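Local coordinates for protein pilin, type IV (Thermus thermophilus, PDB 4BHR) that probably serves as a subunit of the type IV pilus, this chain being the soluble part of the protein without its N-terminal membrane-spanning segment, at residues A7-A15 with V75-F86; L29-F39 with C50-F61. All blocks are in the same frame, centred on the assembly; numbering follows the deposited sequence.

Contact 1. Residues A7-A15 with V75-F86; sequences AQAYVRNVA and VSFDSSTGQFSF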
# COMPACT_ATOMS: atom_id res chain seq x y z
N ALA A 7 -1.59 -10.84 5.68
CA ALA A 7 -0.82 -9.97 4.80
C ALA A 7 -1.75 -9.15 3.90
O ALA A 7 -1.55 -7.93 3.73
CB ALA A 7 0.17 -10.78 3.97
N GLN A 8 -2.78 -9.78 3.35
CA GLN A 8 -3.73 -9.03 2.53
C GLN A 8 -4.44 -7.96 3.32
O GLN A 8 -4.59 -6.83 2.84
CB GLN A 8 -4.77 -9.93 1.94
CG GLN A 8 -4.23 -11.00 1.05
CD GLN A 8 -5.31 -12.01 0.72
OE1 GLN A 8 -5.12 -13.23 0.94
NE2 GLN A 8 -6.46 -11.52 0.22
N ALA A 9 -4.86 -8.29 4.54
CA ALA A 9 -5.49 -7.33 5.41
C ALA A 9 -4.58 -6.14 5.69
O ALA A 9 -5.02 -4.96 5.58
CB ALA A 9 -5.89 -8.00 6.73
N TYR A 10 -3.31 -6.44 6.00
CA TYR A 10 -2.35 -5.38 6.25
C TYR A 10 -2.21 -4.46 5.02
O TYR A 10 -2.19 -3.26 5.18
CB TYR A 10 -0.99 -5.97 6.59
CG TYR A 10 0.07 -4.91 6.88
CD1 TYR A 10 0.03 -4.14 8.03
CD2 TYR A 10 1.11 -4.68 5.98
CE1 TYR A 10 1.00 -3.20 8.30
CE2 TYR A 10 2.08 -3.71 6.24
CZ TYR A 10 2.04 -2.99 7.41
OH TYR A 10 3.00 -2.05 7.67
N VAL A 11 -2.10 -5.05 3.83
CA VAL A 11 -1.98 -4.26 2.60
C VAL A 11 -3.17 -3.32 2.40
O VAL A 11 -2.99 -2.12 2.07
CB VAL A 11 -1.70 -5.16 1.38
CG1 VAL A 11 -2.07 -4.49 0.09
CG2 VAL A 11 -0.25 -5.67 1.42
N ARG A 12 -4.38 -3.83 2.65
CA ARG A 12 -5.57 -3.05 2.43
C ARG A 12 -5.65 -1.95 3.49
O ARG A 12 -6.06 -0.83 3.18
CB ARG A 12 -6.82 -3.94 2.45
CG ARG A 12 -8.10 -3.19 2.04
CD ARG A 12 -8.02 -2.67 0.63
NE ARG A 12 -9.16 -1.84 0.19
CZ ARG A 12 -9.25 -0.55 0.43
NH1 ARG A 12 -8.32 0.07 1.17
NH2 ARG A 12 -10.28 0.13 -0.03
N ASN A 13 -5.27 -2.28 4.73
CA ASN A 13 -5.27 -1.31 5.79
C ASN A 13 -4.22 -0.20 5.57
O ASN A 13 -4.47 0.98 5.85
CB ASN A 13 -5.13 -2.00 7.15
CG ASN A 13 -6.31 -2.95 7.48
OD1 ASN A 13 -7.45 -2.80 6.99
ND2 ASN A 13 -6.03 -3.94 8.31
N VAL A 14 -3.07 -0.56 5.00
CA VAL A 14 -2.06 0.43 4.61
C VAL A 14 -2.65 1.35 3.56
O VAL A 14 -2.48 2.58 3.61
CB VAL A 14 -0.76 -0.22 4.11
CG1 VAL A 14 0.14 0.81 3.42
CG2 VAL A 14 -0.01 -0.87 5.25
N ALA A 15 -3.33 0.77 2.58
CA ALA A 15 -3.96 1.60 1.54
C ALA A 15 -4.99 2.60 2.10
O ALA A 15 -4.96 3.77 1.76
CB ALA A 15 -4.58 0.72 0.46
N VAL A 75 1.69 -9.62 -2.66
CA VAL A 75 0.35 -9.19 -2.83
C VAL A 75 0.40 -7.66 -2.93
O VAL A 75 1.24 -7.04 -2.27
CB VAL A 75 -0.55 -9.64 -1.68
CG1 VAL A 75 0.12 -9.36 -0.32
CG2 VAL A 75 -1.95 -9.05 -1.81
N SER A 76 -0.43 -7.13 -3.79
CA SER A 76 -0.47 -5.70 -4.18
C SER A 76 -1.83 -5.17 -4.13
O SER A 76 -2.77 -5.92 -4.29
CB SER A 76 -0.12 -5.60 -5.66
OG SER A 76 1.07 -4.99 -5.65
N PHE A 77 -1.97 -3.86 -3.86
CA PHE A 77 -3.27 -3.24 -3.97
C PHE A 77 -3.08 -1.93 -4.71
O PHE A 77 -2.21 -1.16 -4.36
CB PHE A 77 -3.92 -3.00 -2.59
CG PHE A 77 -5.21 -2.28 -2.69
CD1 PHE A 77 -5.23 -0.87 -2.72
CD2 PHE A 77 -6.42 -2.97 -2.73
CE1 PHE A 77 -6.44 -0.19 -2.78
CE2 PHE A 77 -7.62 -2.31 -2.77
CZ PHE A 77 -7.62 -0.90 -2.82
N ASP A 78 -3.86 -1.70 -5.77
CA ASP A 78 -3.69 -0.52 -6.66
C ASP A 78 -4.90 0.35 -6.50
O ASP A 78 -6.02 -0.10 -6.73
CB ASP A 78 -3.56 -1.02 -8.13
CG ASP A 78 -3.35 0.12 -9.14
OD1 ASP A 78 -3.50 1.30 -8.76
OD2 ASP A 78 -3.01 -0.20 -10.30
N SER A 79 -4.73 1.56 -5.94
CA SER A 79 -5.90 2.37 -5.60
C SER A 79 -6.62 2.82 -6.84
O SER A 79 -7.76 3.22 -6.79
CB SER A 79 -5.50 3.62 -4.82
OG SER A 79 -4.72 4.51 -5.59
N SER A 80 -5.93 2.74 -7.98
CA SER A 80 -6.52 3.21 -9.23
C SER A 80 -7.58 2.24 -9.73
O SER A 80 -8.46 2.64 -10.48
CB SER A 80 -5.44 3.45 -10.30
OG SER A 80 -5.15 2.27 -11.00
N THR A 81 -7.50 0.98 -9.28
CA THR A 81 -8.48 -0.05 -9.61
C THR A 81 -9.29 -0.56 -8.41
O THR A 81 -10.39 -1.11 -8.56
CB THR A 81 -7.81 -1.28 -10.25
OG1 THR A 81 -6.97 -1.90 -9.28
CG2 THR A 81 -6.97 -0.87 -11.46
N GLY A 82 -8.74 -0.35 -7.22
CA GLY A 82 -9.39 -0.71 -5.98
C GLY A 82 -9.29 -2.21 -5.83
O GLY A 82 -9.99 -2.79 -5.00
N GLN A 83 -8.37 -2.82 -6.58
CA GLN A 83 -8.20 -4.28 -6.61
C GLN A 83 -6.87 -4.77 -6.05
O GLN A 83 -5.84 -4.18 -6.28
CB GLN A 83 -8.28 -4.76 -8.07
CG GLN A 83 -9.62 -4.49 -8.76
CD GLN A 83 -9.58 -4.86 -10.23
OE1 GLN A 83 -8.55 -5.29 -10.75
NE2 GLN A 83 -10.68 -4.68 -10.91
N PHE A 84 -6.92 -5.94 -5.41
CA PHE A 84 -5.73 -6.72 -5.07
C PHE A 84 -5.23 -7.50 -6.28
O PHE A 84 -6.02 -7.91 -7.14
CB PHE A 84 -6.03 -7.79 -4.04
CG PHE A 84 -6.32 -7.28 -2.64
CD1 PHE A 84 -5.31 -6.91 -1.81
CD2 PHE A 84 -7.64 -7.18 -2.19
CE1 PHE A 84 -5.55 -6.45 -0.53
CE2 PHE A 84 -7.91 -6.72 -0.91
CZ PHE A 84 -6.84 -6.38 -0.08
N SER A 85 -3.92 -7.63 -6.36
CA SER A 85 -3.26 -8.54 -7.32
C SER A 85 -2.29 -9.42 -6.57
O SER A 85 -1.67 -9.00 -5.58
CB SER A 85 -2.50 -7.72 -8.35
OG SER A 85 -3.43 -7.15 -9.25
N PHE A 86 -2.18 -10.69 -6.99
CA PHE A 86 -1.31 -11.60 -6.28
C PHE A 86 -0.32 -12.14 -7.30
O PHE A 86 -0.74 -12.51 -8.39
CB PHE A 86 -2.11 -12.83 -5.78
CG PHE A 86 -3.22 -12.48 -4.82
CD1 PHE A 86 -4.48 -12.13 -5.28
CD2 PHE A 86 -2.99 -12.54 -3.46
CE1 PHE A 86 -5.51 -11.81 -4.39
CE2 PHE A 86 -4.02 -12.24 -2.57
CZ PHE A 86 -5.27 -11.87 -3.06
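V11, R12 and A15 of the pilin helix meet F77 and F84 of the last two strands, where the helix lies against the antiparallel sheet of the pilin fold. The axes of 7-15 and 75-78 run 26° apart and come within 8.4 Å. V11 puts CG1 3.6 Å from F77 CB, while its CG2 lies 4.1 Å from V75 CG1 as the two valines slide past one another. A15 CB lies 3.6 Å from F77 CD1. R12 bends at chi2 (62°), which lays its chain over the F77 ring. Its CD makes a CH-pi contact, 3.9 Å from the ring centroid. Beyond it the guanidinium projects past the ring's rim, one face over F77 CZ, the planes 32° apart. F77 CD2 sits over the centre of one F84 face, and F84 CZ is 3.5 Å from R12 CB. The extended side chain of Q8 ends at the edge of the F86 ring, with NE2 3.5 Å from F86 CZ and the amide almost perpendicular to the ring. F86 also meets the ring of Y72. The interface therefore rests on apolar packing: R12 covers F77 with its aliphatic chain, and Q8 extends the contact to the edge of F86.

Contact 2. Residues L29-F39 with C50-F61; sequences LPQLPQACDQF and CNVTANNDGVNF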
# COMPACT_ATOMS: atom_id res chain seq x y z
N LEU A 29 -1.40 13.34 -2.91
CA LEU A 29 -0.90 12.26 -2.03
C LEU A 29 0.25 12.73 -1.15
O LEU A 29 0.91 13.71 -1.47
CB LEU A 29 -0.34 11.12 -2.90
CG LEU A 29 -1.39 10.22 -3.55
CD1 LEU A 29 -0.63 9.29 -4.46
CD2 LEU A 29 -2.17 9.42 -2.53
N PRO A 30 0.49 12.04 -0.01
CA PRO A 30 1.72 12.36 0.76
C PRO A 30 2.94 11.99 -0.07
O PRO A 30 2.79 11.37 -1.15
CB PRO A 30 1.63 11.46 1.99
CG PRO A 30 0.69 10.34 1.61
CD PRO A 30 -0.26 10.92 0.57
N GLN A 31 4.13 12.38 0.41
CA GLN A 31 5.39 12.13 -0.29
C GLN A 31 5.64 10.61 -0.32
O GLN A 31 5.62 9.95 0.71
CB GLN A 31 6.53 12.74 0.52
CG GLN A 31 7.91 12.51 -0.07
CD GLN A 31 8.09 13.13 -1.44
OE1 GLN A 31 7.65 14.25 -1.67
NE2 GLN A 31 8.71 12.38 -2.38
N LEU A 32 5.83 10.10 -1.52
CA LEU A 32 6.06 8.69 -1.78
C LEU A 32 7.30 8.55 -2.65
O LEU A 32 7.66 9.52 -3.36
CB LEU A 32 4.85 8.11 -2.52
CG LEU A 32 3.55 8.00 -1.68
CD1 LEU A 32 2.41 7.49 -2.55
CD2 LEU A 32 3.78 7.03 -0.52
N PRO A 33 7.96 7.38 -2.63
CA PRO A 33 7.58 6.17 -1.88
C PRO A 33 8.00 6.10 -0.42
O PRO A 33 8.86 6.87 0.05
CB PRO A 33 8.33 5.07 -2.62
CG PRO A 33 9.62 5.76 -3.01
CD PRO A 33 9.21 7.16 -3.39
N GLN A 34 7.34 5.21 0.33
CA GLN A 34 7.63 5.04 1.78
C GLN A 34 7.44 3.60 2.14
O GLN A 34 6.70 2.90 1.49
CB GLN A 34 6.68 5.85 2.68
CG GLN A 34 6.73 7.36 2.45
CD GLN A 34 8.07 8.03 2.76
OE1 GLN A 34 8.93 7.47 3.46
NE2 GLN A 34 8.27 9.25 2.22
N ALA A 35 8.13 3.16 3.19
CA ALA A 35 7.81 1.87 3.81
C ALA A 35 6.37 1.86 4.36
O ALA A 35 5.86 2.86 4.82
CB ALA A 35 8.79 1.63 4.98
N CYS A 36 5.73 0.69 4.32
CA CYS A 36 4.34 0.62 4.73
C CYS A 36 4.23 0.94 6.19
O CYS A 36 3.12 1.31 6.64
CB CYS A 36 3.78 -0.77 4.49
SG CYS A 36 3.56 -1.14 2.75
N ASP A 37 5.33 0.74 6.94
CA ASP A 37 5.21 0.97 8.39
C ASP A 37 5.19 2.46 8.75
O ASP A 37 5.03 2.84 9.90
CB ASP A 37 6.24 0.15 9.17
CG ASP A 37 7.67 0.61 8.94
OD1 ASP A 37 7.90 1.65 8.29
OD2 ASP A 37 8.58 -0.10 9.45
N GLN A 38 5.27 3.32 7.73
CA GLN A 38 5.07 4.74 7.92
C GLN A 38 3.60 5.07 7.90
O GLN A 38 3.18 6.18 8.23
CB GLN A 38 5.85 5.55 6.86
CG GLN A 38 7.36 5.33 6.91
CD GLN A 38 7.94 5.56 8.30
OE1 GLN A 38 8.14 4.62 9.09
NE2 GLN A 38 8.18 6.83 8.62
N PHE A 39 2.78 4.07 7.56
CA PHE A 39 1.33 4.24 7.53
C PHE A 39 0.61 3.36 8.54
O PHE A 39 -0.36 3.80 9.13
CB PHE A 39 0.81 3.94 6.10
CG PHE A 39 1.34 4.91 5.09
CD1 PHE A 39 0.81 6.21 5.00
CD2 PHE A 39 2.42 4.57 4.25
CE1 PHE A 39 1.36 7.15 4.13
CE2 PHE A 39 2.96 5.52 3.36
CZ PHE A 39 2.40 6.79 3.29
N CYS A 50 7.54 -4.23 2.61
CA CYS A 50 6.26 -3.68 2.12
C CYS A 50 6.51 -2.23 1.80
O CYS A 50 7.10 -1.51 2.62
CB CYS A 50 5.16 -3.79 3.21
SG CYS A 50 3.52 -3.23 2.69
N ASN A 51 6.08 -1.81 0.62
CA ASN A 51 6.26 -0.41 0.29
C ASN A 51 5.05 0.18 -0.39
O ASN A 51 4.21 -0.53 -0.88
CB ASN A 51 7.54 -0.31 -0.56
CG ASN A 51 7.47 -1.15 -1.85
OD1 ASN A 51 6.74 -0.82 -2.76
ND2 ASN A 51 8.24 -2.25 -1.90
N VAL A 52 4.95 1.52 -0.39
CA VAL A 52 3.90 2.23 -1.09
C VAL A 52 4.57 3.13 -2.12
O VAL A 52 5.48 3.91 -1.77
CB VAL A 52 3.13 3.17 -0.13
CG1 VAL A 52 1.95 3.81 -0.87
CG2 VAL A 52 2.56 2.38 1.06
N THR A 53 4.11 3.03 -3.37
CA THR A 53 4.67 3.84 -4.43
C THR A 53 3.57 4.64 -5.11
O THR A 53 2.39 4.26 -5.15
CB THR A 53 5.39 2.98 -5.53
OG1 THR A 53 4.50 1.93 -5.97
CG2 THR A 53 6.68 2.40 -4.98
N ALA A 54 3.95 5.80 -5.66
CA ALA A 54 3.03 6.62 -6.40
C ALA A 54 2.87 6.15 -7.84
O ALA A 54 3.88 5.87 -8.56
CB ALA A 54 3.49 8.07 -6.36
N ASN A 55 1.63 6.08 -8.28
CA ASN A 55 1.33 5.71 -9.67
C ASN A 55 1.67 6.90 -10.59
O ASN A 55 1.69 8.05 -10.16
CB ASN A 55 -0.15 5.36 -9.82
CG ASN A 55 -0.53 4.00 -9.19
OD1 ASN A 55 0.21 3.45 -8.37
ND2 ASN A 55 -1.72 3.50 -9.53
N ASN A 56 1.98 6.58 -11.84
CA ASN A 56 2.31 7.64 -12.79
C ASN A 56 1.20 8.71 -12.99
O ASN A 56 1.47 9.84 -13.45
CB ASN A 56 2.74 7.01 -14.12
CG ASN A 56 4.10 6.30 -14.03
OD1 ASN A 56 4.97 6.65 -13.24
ND2 ASN A 56 4.27 5.28 -14.87
N ASP A 57 -0.05 8.39 -12.65
CA ASP A 57 -1.11 9.36 -12.86
C ASP A 57 -1.07 10.52 -11.90
O ASP A 57 -1.83 11.49 -12.04
CB ASP A 57 -2.50 8.69 -12.94
CG ASP A 57 -2.98 8.12 -11.61
OD1 ASP A 57 -2.28 8.25 -10.59
OD2 ASP A 57 -4.10 7.58 -11.59
N GLY A 58 -0.23 10.40 -10.87
CA GLY A 58 -0.11 11.46 -9.88
C GLY A 58 -1.29 11.57 -8.94
O GLY A 58 -1.38 12.52 -8.14
N VAL A 59 -2.20 10.59 -8.99
CA VAL A 59 -3.36 10.61 -8.09
C VAL A 59 -3.42 9.35 -7.20
O VAL A 59 -3.81 9.42 -6.02
CB VAL A 59 -4.67 10.73 -8.91
CG1 VAL A 59 -5.90 10.52 -8.04
CG2 VAL A 59 -4.72 12.14 -9.54
N ASN A 60 -3.13 8.21 -7.82
CA ASN A 60 -3.27 6.90 -7.17
C ASN A 60 -1.95 6.35 -6.71
O ASN A 60 -0.87 6.91 -7.04
CB ASN A 60 -3.98 5.96 -8.17
CG ASN A 60 -5.44 6.25 -8.26
OD1 ASN A 60 -6.18 6.06 -7.28
ND2 ASN A 60 -5.92 6.74 -9.44
N PHE A 61 -2.02 5.24 -5.97
CA PHE A 61 -0.80 4.65 -5.40
C PHE A 61 -0.94 3.13 -5.42
O PHE A 61 -2.03 2.58 -5.57
CB PHE A 61 -0.56 5.15 -3.95
CG PHE A 61 -1.75 4.90 -3.04
CD1 PHE A 61 -1.83 3.69 -2.34
CD2 PHE A 61 -2.77 5.84 -2.89
CE1 PHE A 61 -2.94 3.41 -1.53
CE2 PHE A 61 -3.87 5.57 -2.09
CZ PHE A 61 -3.96 4.36 -1.40
O HOH W 1 -0.61 13.34 -5.36
O HOH W 2 7.10 -1.47 6.09
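Q34 and V52 form an antiparallel hydrogen-bonded pair in the beta hairpin of strands 34-35 and 47-54, at the edge of the pilin sheet. V52 N gives the straighter bond, to Q34 O at 2.9 Å, and Q34 N returns one to V52 O at 3.1 Å. C36 N donates to C50 O from well above the carbonyl plane. The chain turns into a short 3-10 segment here. A disulfide bridges the hairpin, C36 SG to C50 SG 2.1 Å with chi3 -65°. SG of C36 lies beside its backbone N (chi1 -71°), whereas that of C50 is anti to its own (chi1 -177°). These different torsions let the sulfurs meet across the strands, just past the non-hydrogen-bonded pair A35-N51. Water 1 links L29 N to G58 O at the other end. D57 braces the turn there: its OD1 accepts from V59 N and N60 N in an Asx motif, and its OD2 takes N60 ND2. N60 OD1 is hydrogen-bonded to S79 OG.

Packing follows along the segments. V52 splits its methyls: CG1 is 3.7 Å from L32 CD2, and CG2 is 3.9 Å from F39 CD2. L32 CD1 reaches A54 CB and F61 CB. L29 sets CD2 3.6 Å from F61 CD2, the side chains crossing at about a right angle. P33, which follows a cis peptide bond, sets CB 3.9 Å from T53 CG2.

Strand 47-54 pairs in turn with 61-67. Helix 6-20 packs here through Y10 on C36, V14 on V52, and V18 on F39 and F61.

Overall arrangement
Both contacts involve the same antiparallel sheet, and their centres lie about 12 Å apart. Contact 1 is partly buried and sets helix 6-20 against strands 74-78 and 83-87. Contact 2 lies nearer the surface and holds strand 34-35 and the loop before it to strand 47-54 and the turn beyond. Their chemistry differs accordingly. The helix meets the sheet mainly through side chains, whereas the other sheet edge is fixed by backbone bonds and a disulfide. The two meet where S79 OG probably hydrogen-bonds to N60 OD1 and F61 N, and where A15 O packs on F61 CZ.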